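Local coordinates for uncharacterized protein LPG1670 (Legionella pneumophila subsp. pneumophila, PDB 5T2X) that is of unknown function but folds as an all-helical single chain belonging to the DUF5630 family, at residues L16-I21 and I47-L52; E23-E28 and A32-L37; L41-L46 and R70-N75; E64-W69 and L89-L94. One frame throughout, in Å; residues are numbered along the deposited sequence.

The four contacts join five of the first six helices on one side of the chain's centre, moving inward from about 32 Å (interaction 2) and 27 Å (interaction 1) to 19 Å (interaction 3) and 16 Å (interaction 4), measured from the centre of each contact to the centre of the chain. Interactions 1 and 2 share helix 15-27, 1 and 3 share helix 43-52, and 3 and 4 share helix 66-76, their centres only about 10 Å apart. Side chains continue from one to the next: Y49 CD2 lies 3.7 Å from L41 CD1, and L46 CD2 3.8 Å from W69 CZ3. A salt bridge, K35 NZ to D67 OD1 at 2.7 Å, ties interaction 2 to interaction 4.

Interaction 1. Residues L16-I21 and I47-L52; sequences LKKINI and IKYTEL
Apolar packing with a CH-pi contact at its centre joins I19 to Y49 and L52 where helix 15-27 and helix 43-52 cross near the N-terminal end of the fold. The short helical segments run almost perpendicular, at 82°, with their axes 11.1 Å apart, so a few side chains bridge a fairly wide gap. I19 does most of the touching. Its CG1 branch, placed anti to the carbonyl carbon (chi1 -67°), lies over one face of the Y49 ring, 3.7 Å from the centroid and displaced toward the CD1-CE1 side. The same branch carries CD1 onward to L52, whose CD1 it meets at 3.7 Å. Y49 points at the partner helix and reaches beyond I19 to K18, where its OH comes within 3.3 Å of K18 CB. The rest of the lysine chain is extended and leads its amino group away from the tyrosine. The buried I19 and Y49 thus form the inside of the contact, while K18 and L52 flank it at the surface. Around them, Y49 also packs on I22 of helix 15-27, and helix 43-52 turns T50 to helix 54-60 and I47 to helix 91-111.

Interaction 2. Residues E23-E28 and A32-L37; sequences ENLIKE and ARAKML
The helical segments 23-27 and 32-37 run nearly antiparallel, at 152° between their directions, with axes 8.5 Å apart and the CA atoms of L25 and A34 only 5.5 Å from each other. The small side chain of A34 suits so near an approach: its methyl group points at the opposing helix and is met by two residues of it. I26 CG1 reaches A34 CB at 3.6 Å, and L25 CB sits 3.8 Å from that same methyl carbon. L25 is the larger contributor. With CG anti to its carbonyl carbon (chi1 -70°), it sends its forked end past A34, and the two methyls diverge to separate partners. CD1 meets L37 CD1 at 3.8 Å, one turn farther along the second helix, whereas CD2 touches the aliphatic part of R33, 3.7 Å from its CD. The leucine is set roughly perpendicular to both of these side chains. From R33 it is thus the hydrocarbon that contributes, CG and CD lying against the leucine fork. Beyond the pair, I26 also packs on I56 and F59 of helix 54-60, and E23 is hydrogen-bonded to S53, so helix 15-27 also packs against helix 54-60 and the residue before it. With only the short connection around N30 between them, helices 15-27 and 31-40 form a helical hairpin, two antiparallel helices joined by a short turn, near the N-terminal end of this all-helical chain.

Interaction 3. Residues L41-L46 and R70-N75; sequences LDLTTL and RTHLQN
The H72 imidazole is approached over one face by L43 and at its edge by a backbone carbonyl and a water. L43 CD1 stands 3.9 Å from the ring centroid and 14° off the normal, a CH-pi contact, with L43 CB adding a touch near ND1. L43 has CG anti to its backbone N (chi1 -173°), which carries CD1 toward the CG side of the ring, and the two side chains lie alongside one another, pointing opposite ways. L46 CD2 comes in obliquely, 3.6 Å from H72 NE2. In the plane of the ring, a water bridges the segments: it donates to L41 O at 2.9 Å and is hydrogen-bonded to H72 NE2 at 2.6 Å. This bridge gives the ring nitrogen a polar partner beside the L46 CD2 methyl and probably helps fix the rotation of the ring. The contact joins the N-terminal turn of helix 43-52 to helix 66-76. D42 is the N-cap of the former, its OD1 accepting from T45 OG1 at 2.8 Å and its OD2 receiving a weak bond from T45 N. The leucines have further neighbours, L43 packing on V95 of helix 91-111 and on F76, and L46 on I68.

Interaction 4. Residues E64-W69 and L89-L94; sequences EQADIW and LTVSQL
W69 presents the face of its indole to S92, and its CB to V91, so that two consecutive residues at the start of helix 91-111 meet different parts of one side chain. S92 CB lies almost straight above the five-membered ring, 3.4 Å from its centroid and 9° off the normal, in a CH-pi contact. The nearest indole atoms are CE2 and NE1, and S92 CA is also close to CG and CD2, so the indole rests against the backbone side of the serine as well. With chi1 at 74°, S92 OG sits between the backbone N and the carbonyl carbon and is turned off the indole, to be hydrogen-bonded to E61 OE2, which leaves CB facing the ring; the indole NE1 bonds to the carbonyl oxygen of C60. These two bonds tie both partners of the CH-pi contact to C60, the last residue of helix 54-60, and E61 just after it. The arrangement is plain interhelical packing: the first turn of helix 66-76 meets the first turn of helix 91-111. T90 is the N-cap of the latter, and its N donates to Q93 OE1 at 3.0 Å, nearly straight at 169° and on a lone pair in the carbonyl plane. V91 crosses W69 obliquely. Both its methyls lie against the tryptophan CB, CG1 at 3.8 Å and CG2 at 3.9 Å. CG1 also extends to A66 one turn earlier, meeting its CB at 3.9 Å. Farther along the same two helices, W69 also touches V95 and K96, and V91 packs on R70.

Interaction 1. Residues L16-I21 and I47-L52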
# COMPACT_ATOMS: atom_id res chain seq x y z
N LEU A 16 5.17 25.00 -19.71
CA LEU A 16 6.06 25.78 -18.85
C LEU A 16 5.42 27.09 -18.43
O LEU A 16 5.64 27.55 -17.30
CB LEU A 16 7.39 26.04 -19.56
CG LEU A 16 8.31 24.83 -19.74
CD1 LEU A 16 9.53 25.22 -20.56
CD2 LEU A 16 8.72 24.27 -18.39
N LYS A 17 4.61 27.70 -19.30
CA LYS A 17 3.94 28.94 -18.94
C LYS A 17 2.83 28.68 -17.93
O LYS A 17 2.67 29.44 -16.96
CB LYS A 17 3.39 29.62 -20.19
CG LYS A 17 2.73 30.96 -19.92
CD LYS A 17 3.73 31.95 -19.32
CE LYS A 17 3.03 33.20 -18.82
NZ LYS A 17 2.22 33.85 -19.88
N LYS A 18 2.05 27.61 -18.12
CA LYS A 18 0.94 27.33 -17.22
C LYS A 18 1.42 26.98 -15.82
O LYS A 18 0.74 27.30 -14.84
CB LYS A 18 0.07 26.21 -17.80
CG LYS A 18 -0.74 26.64 -19.02
CD LYS A 18 -1.30 25.45 -19.77
CE LYS A 18 -2.00 25.90 -21.05
NZ LYS A 18 -2.43 24.75 -21.88
N ILE A 19 2.57 26.32 -15.70
CA ILE A 19 3.12 26.02 -14.38
C ILE A 19 3.55 27.30 -13.68
O ILE A 19 3.31 27.48 -12.48
CB ILE A 19 4.28 25.02 -14.50
CG1 ILE A 19 3.76 23.66 -14.97
CG2 ILE A 19 5.00 24.87 -13.17
CD1 ILE A 19 4.83 22.59 -15.06
N ASN A 20 4.17 28.22 -14.42
CA ASN A 20 4.60 29.49 -13.85
C ASN A 20 3.43 30.35 -13.39
O ASN A 20 3.61 31.20 -12.51
CB ASN A 20 5.45 30.28 -14.85
CG ASN A 20 6.73 29.56 -15.22
OD1 ASN A 20 7.26 28.77 -14.44
ND2 ASN A 20 7.23 29.83 -16.42
N ILE A 21 2.24 30.15 -13.96
CA ILE A 21 1.08 30.93 -13.54
C ILE A 21 0.68 30.56 -12.12
O ILE A 21 0.42 31.43 -11.28
CB ILE A 21 -0.09 30.73 -14.53
CG1 ILE A 21 0.27 31.29 -15.90
CG2 ILE A 21 -1.35 31.37 -13.99
CD1 ILE A 21 -0.71 30.92 -16.98
N ILE A 47 -1.03 16.13 -10.71
CA ILE A 47 0.10 15.33 -10.23
C ILE A 47 1.37 15.69 -10.98
O ILE A 47 2.45 15.81 -10.39
CB ILE A 47 -0.23 13.83 -10.34
CG1 ILE A 47 -1.37 13.46 -9.39
CG2 ILE A 47 1.00 12.99 -10.06
CD1 ILE A 47 -1.76 12.01 -9.45
N LYS A 48 1.26 15.90 -12.29
CA LYS A 48 2.42 16.27 -13.09
C LYS A 48 2.99 17.61 -12.66
O LYS A 48 4.21 17.82 -12.73
CB LYS A 48 2.05 16.27 -14.57
CG LYS A 48 3.20 16.57 -15.51
CD LYS A 48 2.85 16.12 -16.92
CE LYS A 48 3.70 16.84 -17.94
NZ LYS A 48 3.44 18.31 -17.88
N TYR A 49 2.14 18.54 -12.21
CA TYR A 49 2.65 19.83 -11.75
C TYR A 49 3.41 19.68 -10.44
O TYR A 49 4.43 20.34 -10.23
CB TYR A 49 1.50 20.83 -11.59
CG TYR A 49 1.03 21.46 -12.88
CD1 TYR A 49 1.46 20.98 -14.11
CD2 TYR A 49 0.16 22.54 -12.87
CE1 TYR A 49 1.03 21.55 -15.30
CE2 TYR A 49 -0.28 23.12 -14.05
CZ TYR A 49 0.16 22.62 -15.26
OH TYR A 49 -0.27 23.20 -16.43
N THR A 50 2.92 18.83 -9.53
CA THR A 50 3.62 18.63 -8.26
C THR A 50 4.98 17.98 -8.46
O THR A 50 5.88 18.16 -7.64
CB THR A 50 2.77 17.77 -7.32
OG1 THR A 50 2.58 16.47 -7.88
CG2 THR A 50 1.41 18.42 -7.08
N GLU A 51 5.16 17.23 -9.55
CA GLU A 51 6.45 16.60 -9.81
C GLU A 51 7.44 17.57 -10.45
O GLU A 51 8.65 17.44 -10.24
CB GLU A 51 6.27 15.37 -10.71
CG GLU A 51 5.45 14.26 -10.08
CD GLU A 51 5.31 13.05 -10.99
OE1 GLU A 51 5.64 13.17 -12.19
OE2 GLU A 51 4.86 11.99 -10.51
N LEU A 52 6.95 18.53 -11.23
CA LEU A 52 7.81 19.46 -11.95
C LEU A 52 8.11 20.74 -11.19
O LEU A 52 8.98 21.50 -11.61
CB LEU A 52 7.18 19.82 -13.30
CG LEU A 52 7.05 18.70 -14.33
CD1 LEU A 52 6.38 19.22 -15.60
CD2 LEU A 52 8.42 18.12 -14.65

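Interaction 2. Residues E23-E28 and A32-L37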
# COMPACT_ATOMS: atom_id res chain seq x y z
N GLU A 23 2.66 28.89 -9.98
CA GLU A 23 3.83 29.14 -9.13
C GLU A 23 3.85 30.58 -8.64
O GLU A 23 4.07 30.83 -7.45
CB GLU A 23 5.12 28.83 -9.90
CG GLU A 23 5.47 27.36 -9.99
CD GLU A 23 6.87 27.15 -10.53
OE1 GLU A 23 7.60 28.15 -10.69
OE2 GLU A 23 7.25 25.99 -10.80
N ASN A 24 3.62 31.53 -9.54
CA ASN A 24 3.68 32.94 -9.15
C ASN A 24 2.54 33.31 -8.21
O ASN A 24 2.73 34.11 -7.29
CB ASN A 24 3.68 33.83 -10.39
CG ASN A 24 4.92 33.64 -11.25
OD1 ASN A 24 5.94 33.12 -10.78
ND2 ASN A 24 4.85 34.07 -12.50
N LEU A 25 1.35 32.74 -8.43
CA LEU A 25 0.23 33.00 -7.53
C LEU A 25 0.56 32.57 -6.11
O LEU A 25 0.19 33.24 -5.14
CB LEU A 25 -1.02 32.29 -8.03
CG LEU A 25 -1.66 32.83 -9.31
CD1 LEU A 25 -2.85 31.97 -9.72
CD2 LEU A 25 -2.08 34.28 -9.12
N ILE A 26 1.27 31.44 -5.96
CA ILE A 26 1.65 30.98 -4.63
C ILE A 26 2.71 31.89 -4.02
O ILE A 26 2.68 32.19 -2.82
CB ILE A 26 2.13 29.52 -4.69
CG1 ILE A 26 1.00 28.62 -5.22
CG2 ILE A 26 2.59 29.04 -3.32
CD1 ILE A 26 1.41 27.18 -5.41
N LYS A 27 3.65 32.36 -4.84
CA LYS A 27 4.68 33.27 -4.34
C LYS A 27 4.09 34.62 -3.97
O LYS A 27 4.48 35.22 -2.97
CB LYS A 27 5.79 33.42 -5.38
CG LYS A 27 6.53 32.13 -5.69
CD LYS A 27 7.51 32.31 -6.83
CE LYS A 27 8.23 31.01 -7.15
NZ LYS A 27 9.14 31.16 -8.32
N GLU A 28 3.13 35.12 -4.76
CA GLU A 28 2.47 36.39 -4.47
C GLU A 28 1.44 36.28 -3.35
O GLU A 28 0.71 37.25 -3.10
CB GLU A 28 1.79 36.95 -5.72
CG GLU A 28 2.71 37.19 -6.92
CD GLU A 28 3.46 38.50 -6.84
OE1 GLU A 28 3.98 38.85 -5.76
OE2 GLU A 28 3.54 39.19 -7.88
N ALA A 32 -5.76 31.52 -2.40
CA ALA A 32 -7.10 31.16 -2.85
C ALA A 32 -7.19 31.12 -4.37
O ALA A 32 -7.93 30.30 -4.92
CB ALA A 32 -8.13 32.13 -2.28
N ARG A 33 -6.44 31.98 -5.05
CA ARG A 33 -6.47 31.99 -6.51
C ARG A 33 -5.70 30.81 -7.08
O ARG A 33 -6.14 30.19 -8.06
CB ARG A 33 -5.92 33.31 -7.03
CG ARG A 33 -6.25 33.60 -8.48
CD ARG A 33 -5.68 34.94 -8.91
NE ARG A 33 -6.12 36.02 -8.02
CZ ARG A 33 -5.65 37.26 -8.08
NH1 ARG A 33 -4.74 37.59 -8.98
NH2 ARG A 33 -6.10 38.18 -7.24
N ALA A 34 -4.56 30.48 -6.49
CA ALA A 34 -3.80 29.31 -6.92
C ALA A 34 -4.57 28.02 -6.63
O ALA A 34 -4.60 27.10 -7.45
CB ALA A 34 -2.43 29.28 -6.24
N LYS A 35 -5.20 27.95 -5.45
CA LYS A 35 -6.01 26.79 -5.11
C LYS A 35 -7.22 26.67 -6.03
O LYS A 35 -7.66 25.56 -6.35
CB LYS A 35 -6.45 26.88 -3.65
CG LYS A 35 -7.24 25.70 -3.13
CD LYS A 35 -7.45 25.85 -1.63
CE LYS A 35 -8.35 24.76 -1.10
NZ LYS A 35 -8.51 24.86 0.38
N MSE A 36 -7.75 27.80 -6.48
CA MSE A 36 -8.88 27.83 -7.39
C MSE A 36 -8.52 27.24 -8.76
O MSE A 36 -9.31 26.50 -9.35
CB MSE A 36 -9.38 29.27 -7.54
CG MSE A 36 -10.30 29.52 -8.70
SE MSE A 36 -10.59 31.44 -8.86
CE MSE A 36 -11.62 31.45 -10.52
N LEU A 37 -7.33 27.58 -9.25
CA LEU A 37 -6.88 27.05 -10.53
C LEU A 37 -6.43 25.60 -10.41
O LEU A 37 -6.65 24.80 -11.34
CB LEU A 37 -5.75 27.91 -11.09
CG LEU A 37 -6.13 29.31 -11.59
CD1 LEU A 37 -4.91 30.01 -12.17
CD2 LEU A 37 -7.25 29.22 -12.61

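Interaction 3. Residues L41-L46 and R70-N75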
# COMPACT_ATOMS: atom_id res chain seq x y z
N LEU A 41 -7.83 21.59 -12.54
CA LEU A 41 -6.99 20.68 -13.30
C LEU A 41 -7.51 19.25 -13.19
O LEU A 41 -8.12 18.85 -12.20
CB LEU A 41 -5.55 20.73 -12.80
CG LEU A 41 -4.78 22.04 -12.96
CD1 LEU A 41 -3.40 21.91 -12.34
CD2 LEU A 41 -4.67 22.40 -14.43
N ASP A 42 -7.26 18.48 -14.25
CA ASP A 42 -7.43 17.04 -14.16
C ASP A 42 -6.33 16.44 -13.28
O ASP A 42 -5.26 17.02 -13.11
CB ASP A 42 -7.41 16.40 -15.55
CG ASP A 42 -6.22 16.85 -16.37
OD1 ASP A 42 -5.96 18.07 -16.44
OD2 ASP A 42 -5.52 15.98 -16.94
N LEU A 43 -6.62 15.27 -12.72
CA LEU A 43 -5.68 14.66 -11.79
C LEU A 43 -4.33 14.38 -12.44
O LEU A 43 -3.29 14.49 -11.79
CB LEU A 43 -6.27 13.36 -11.21
CG LEU A 43 -5.46 12.69 -10.10
CD1 LEU A 43 -5.11 13.68 -9.01
CD2 LEU A 43 -6.24 11.52 -9.52
N THR A 44 -4.33 14.04 -13.74
CA THR A 44 -3.06 13.80 -14.43
C THR A 44 -2.19 15.05 -14.44
O THR A 44 -1.00 14.99 -14.15
CB THR A 44 -3.33 13.32 -15.86
OG1 THR A 44 -4.05 12.08 -15.83
CG2 THR A 44 -2.01 13.11 -16.60
N THR A 45 -2.79 16.20 -14.77
CA THR A 45 -2.02 17.43 -14.84
C THR A 45 -1.64 17.93 -13.46
O THR A 45 -0.53 18.44 -13.26
CB THR A 45 -2.81 18.49 -15.60
OG1 THR A 45 -3.23 17.97 -16.87
CG2 THR A 45 -1.96 19.73 -15.84
N LEU A 46 -2.54 17.79 -12.48
CA LEU A 46 -2.24 18.20 -11.12
C LEU A 46 -1.03 17.45 -10.57
O LEU A 46 -0.10 18.06 -10.03
CB LEU A 46 -3.46 17.98 -10.22
CG LEU A 46 -3.22 18.14 -8.71
CD1 LEU A 46 -2.83 19.57 -8.36
CD2 LEU A 46 -4.44 17.70 -7.91
N ARG A 70 -8.94 15.30 -1.62
CA ARG A 70 -10.16 14.58 -1.25
C ARG A 70 -11.21 14.65 -2.35
O ARG A 70 -11.97 13.70 -2.54
CB ARG A 70 -10.73 15.14 0.05
CG ARG A 70 -9.90 14.80 1.27
CD ARG A 70 -10.68 15.00 2.56
NE ARG A 70 -9.87 14.64 3.71
CZ ARG A 70 -9.03 15.48 4.33
NH1 ARG A 70 -8.91 16.73 3.89
NH2 ARG A 70 -8.33 15.07 5.37
N THR A 71 -11.27 15.77 -3.07
CA THR A 71 -12.17 15.86 -4.22
C THR A 71 -11.83 14.80 -5.26
O THR A 71 -12.73 14.14 -5.79
CB THR A 71 -12.10 17.26 -4.83
OG1 THR A 71 -12.54 18.23 -3.86
CG2 THR A 71 -12.99 17.35 -6.07
N HIS A 72 -10.54 14.62 -5.55
CA HIS A 72 -10.14 13.58 -6.49
C HIS A 72 -10.36 12.19 -5.90
O HIS A 72 -10.73 11.26 -6.61
CB HIS A 72 -8.68 13.77 -6.89
CG HIS A 72 -8.44 14.98 -7.75
ND1 HIS A 72 -8.89 15.06 -9.05
CD2 HIS A 72 -7.81 16.14 -7.49
CE1 HIS A 72 -8.54 16.23 -9.55
NE2 HIS A 72 -7.88 16.91 -8.63
N LEU A 73 -10.13 12.04 -4.59
CA LEU A 73 -10.38 10.75 -3.95
C LEU A 73 -11.85 10.37 -4.03
O LEU A 73 -12.19 9.21 -4.29
CB LEU A 73 -9.92 10.79 -2.49
CG LEU A 73 -10.13 9.50 -1.69
CD1 LEU A 73 -9.24 8.39 -2.23
CD2 LEU A 73 -9.87 9.72 -0.21
N GLN A 74 -12.74 11.34 -3.82
CA GLN A 74 -14.17 11.07 -3.89
C GLN A 74 -14.64 10.81 -5.32
O GLN A 74 -15.71 10.22 -5.51
CB GLN A 74 -14.95 12.23 -3.28
CG GLN A 74 -14.79 12.33 -1.77
CD GLN A 74 -15.30 13.64 -1.20
OE1 GLN A 74 -15.44 14.63 -1.92
NE2 GLN A 74 -15.59 13.66 0.10
N ASN A 75 -13.86 11.22 -6.32
CA ASN A 75 -14.20 10.88 -7.70
C ASN A 75 -13.91 9.41 -8.01
O ASN A 75 -14.53 8.84 -8.91
CB ASN A 75 -13.44 11.78 -8.67
CG ASN A 75 -14.04 13.18 -8.75
OD1 ASN A 75 -13.33 14.18 -8.61
ND2 ASN A 75 -15.34 13.25 -8.98
O HOH W 1 -7.42 19.32 -9.44

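Interaction 4. Residues E64-W69 and L89-L94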
# COMPACT_ATOMS: atom_id res chain seq x y z
N GLU A 64 -4.33 22.88 4.65
CA GLU A 64 -5.50 23.50 4.05
C GLU A 64 -5.68 23.15 2.58
O GLU A 64 -6.69 23.54 1.99
CB GLU A 64 -5.45 25.02 4.22
CG GLU A 64 -4.19 25.68 3.68
CD GLU A 64 -3.03 25.65 4.66
OE1 GLU A 64 -3.19 25.08 5.76
OE2 GLU A 64 -1.96 26.20 4.34
N GLN A 65 -4.73 22.44 1.97
CA GLN A 65 -4.85 22.00 0.58
C GLN A 65 -5.24 20.53 0.46
O GLN A 65 -5.30 20.01 -0.65
CB GLN A 65 -3.54 22.26 -0.17
CG GLN A 65 -3.47 23.64 -0.80
CD GLN A 65 -3.50 24.76 0.22
OE1 GLN A 65 -4.52 25.43 0.39
NE2 GLN A 65 -2.39 24.96 0.91
N ALA A 66 -5.53 19.87 1.58
CA ALA A 66 -5.93 18.47 1.56
C ALA A 66 -7.28 18.26 0.87
O ALA A 66 -7.54 17.17 0.36
CB ALA A 66 -5.97 17.91 2.98
N ASP A 67 -8.14 19.28 0.86
CA ASP A 67 -9.42 19.15 0.18
C ASP A 67 -9.26 19.03 -1.33
O ASP A 67 -10.15 18.50 -2.00
CB ASP A 67 -10.32 20.33 0.51
CG ASP A 67 -9.75 21.65 0.03
OD1 ASP A 67 -8.87 22.20 0.72
OD2 ASP A 67 -10.17 22.12 -1.05
N ILE A 68 -8.15 19.53 -1.88
CA ILE A 68 -7.87 19.34 -3.29
C ILE A 68 -7.78 17.86 -3.62
O ILE A 68 -8.32 17.39 -4.63
CB ILE A 68 -6.58 20.08 -3.69
CG1 ILE A 68 -6.72 21.59 -3.43
CG2 ILE A 68 -6.23 19.81 -5.15
CD1 ILE A 68 -5.48 22.38 -3.78
N TRP A 69 -7.11 17.09 -2.76
CA TRP A 69 -6.94 15.66 -3.00
C TRP A 69 -8.21 14.88 -2.66
O TRP A 69 -8.52 13.89 -3.34
CB TRP A 69 -5.76 15.14 -2.19
CG TRP A 69 -4.48 15.87 -2.48
CD1 TRP A 69 -3.87 16.79 -1.69
CD2 TRP A 69 -3.67 15.74 -3.65
NE1 TRP A 69 -2.72 17.25 -2.29
CE2 TRP A 69 -2.57 16.62 -3.50
CE3 TRP A 69 -3.76 14.98 -4.82
CZ2 TRP A 69 -1.58 16.75 -4.47
CZ3 TRP A 69 -2.77 15.11 -5.77
CH2 TRP A 69 -1.69 15.99 -5.59
N LEU A 89 -0.45 7.33 6.11
CA LEU A 89 -0.42 7.92 4.78
C LEU A 89 -1.30 9.15 4.70
O LEU A 89 -2.38 9.21 5.30
CB LEU A 89 -0.86 6.90 3.73
CG LEU A 89 0.11 5.75 3.44
CD1 LEU A 89 -0.36 4.95 2.23
CD2 LEU A 89 1.52 6.28 3.22
N THR A 90 -0.84 10.15 3.96
CA THR A 90 -1.62 11.36 3.73
C THR A 90 -2.59 11.15 2.57
O THR A 90 -2.52 10.17 1.84
CB THR A 90 -0.70 12.55 3.46
OG1 THR A 90 -0.06 12.38 2.19
CG2 THR A 90 0.35 12.67 4.54
N VAL A 91 -3.51 12.11 2.42
CA VAL A 91 -4.53 11.97 1.38
C VAL A 91 -3.92 12.10 -0.01
O VAL A 91 -4.42 11.49 -0.97
CB VAL A 91 -5.66 13.00 1.61
CG1 VAL A 91 -5.15 14.42 1.47
CG2 VAL A 91 -6.83 12.74 0.67
N SER A 92 -2.84 12.86 -0.15
CA SER A 92 -2.20 12.97 -1.46
C SER A 92 -1.48 11.68 -1.83
O SER A 92 -1.52 11.24 -2.98
CB SER A 92 -1.23 14.15 -1.49
OG SER A 92 -0.06 13.87 -0.75
N GLN A 93 -0.81 11.06 -0.85
CA GLN A 93 -0.20 9.76 -1.08
C GLN A 93 -1.25 8.72 -1.47
O GLN A 93 -1.00 7.86 -2.32
CB GLN A 93 0.57 9.31 0.16
CG GLN A 93 1.78 10.17 0.48
CD GLN A 93 2.47 9.75 1.75
OE1 GLN A 93 1.82 9.53 2.78
NE2 GLN A 93 3.78 9.61 1.70
N LEU A 94 -2.43 8.80 -0.85
CA LEU A 94 -3.50 7.87 -1.19
C LEU A 94 -3.99 8.09 -2.62
O LEU A 94 -4.18 7.13 -3.37
CB LEU A 94 -4.65 8.01 -0.19
CG LEU A 94 -5.87 7.12 -0.43
CD1 LEU A 94 -5.49 5.65 -0.39
CD2 LEU A 94 -6.96 7.43 0.59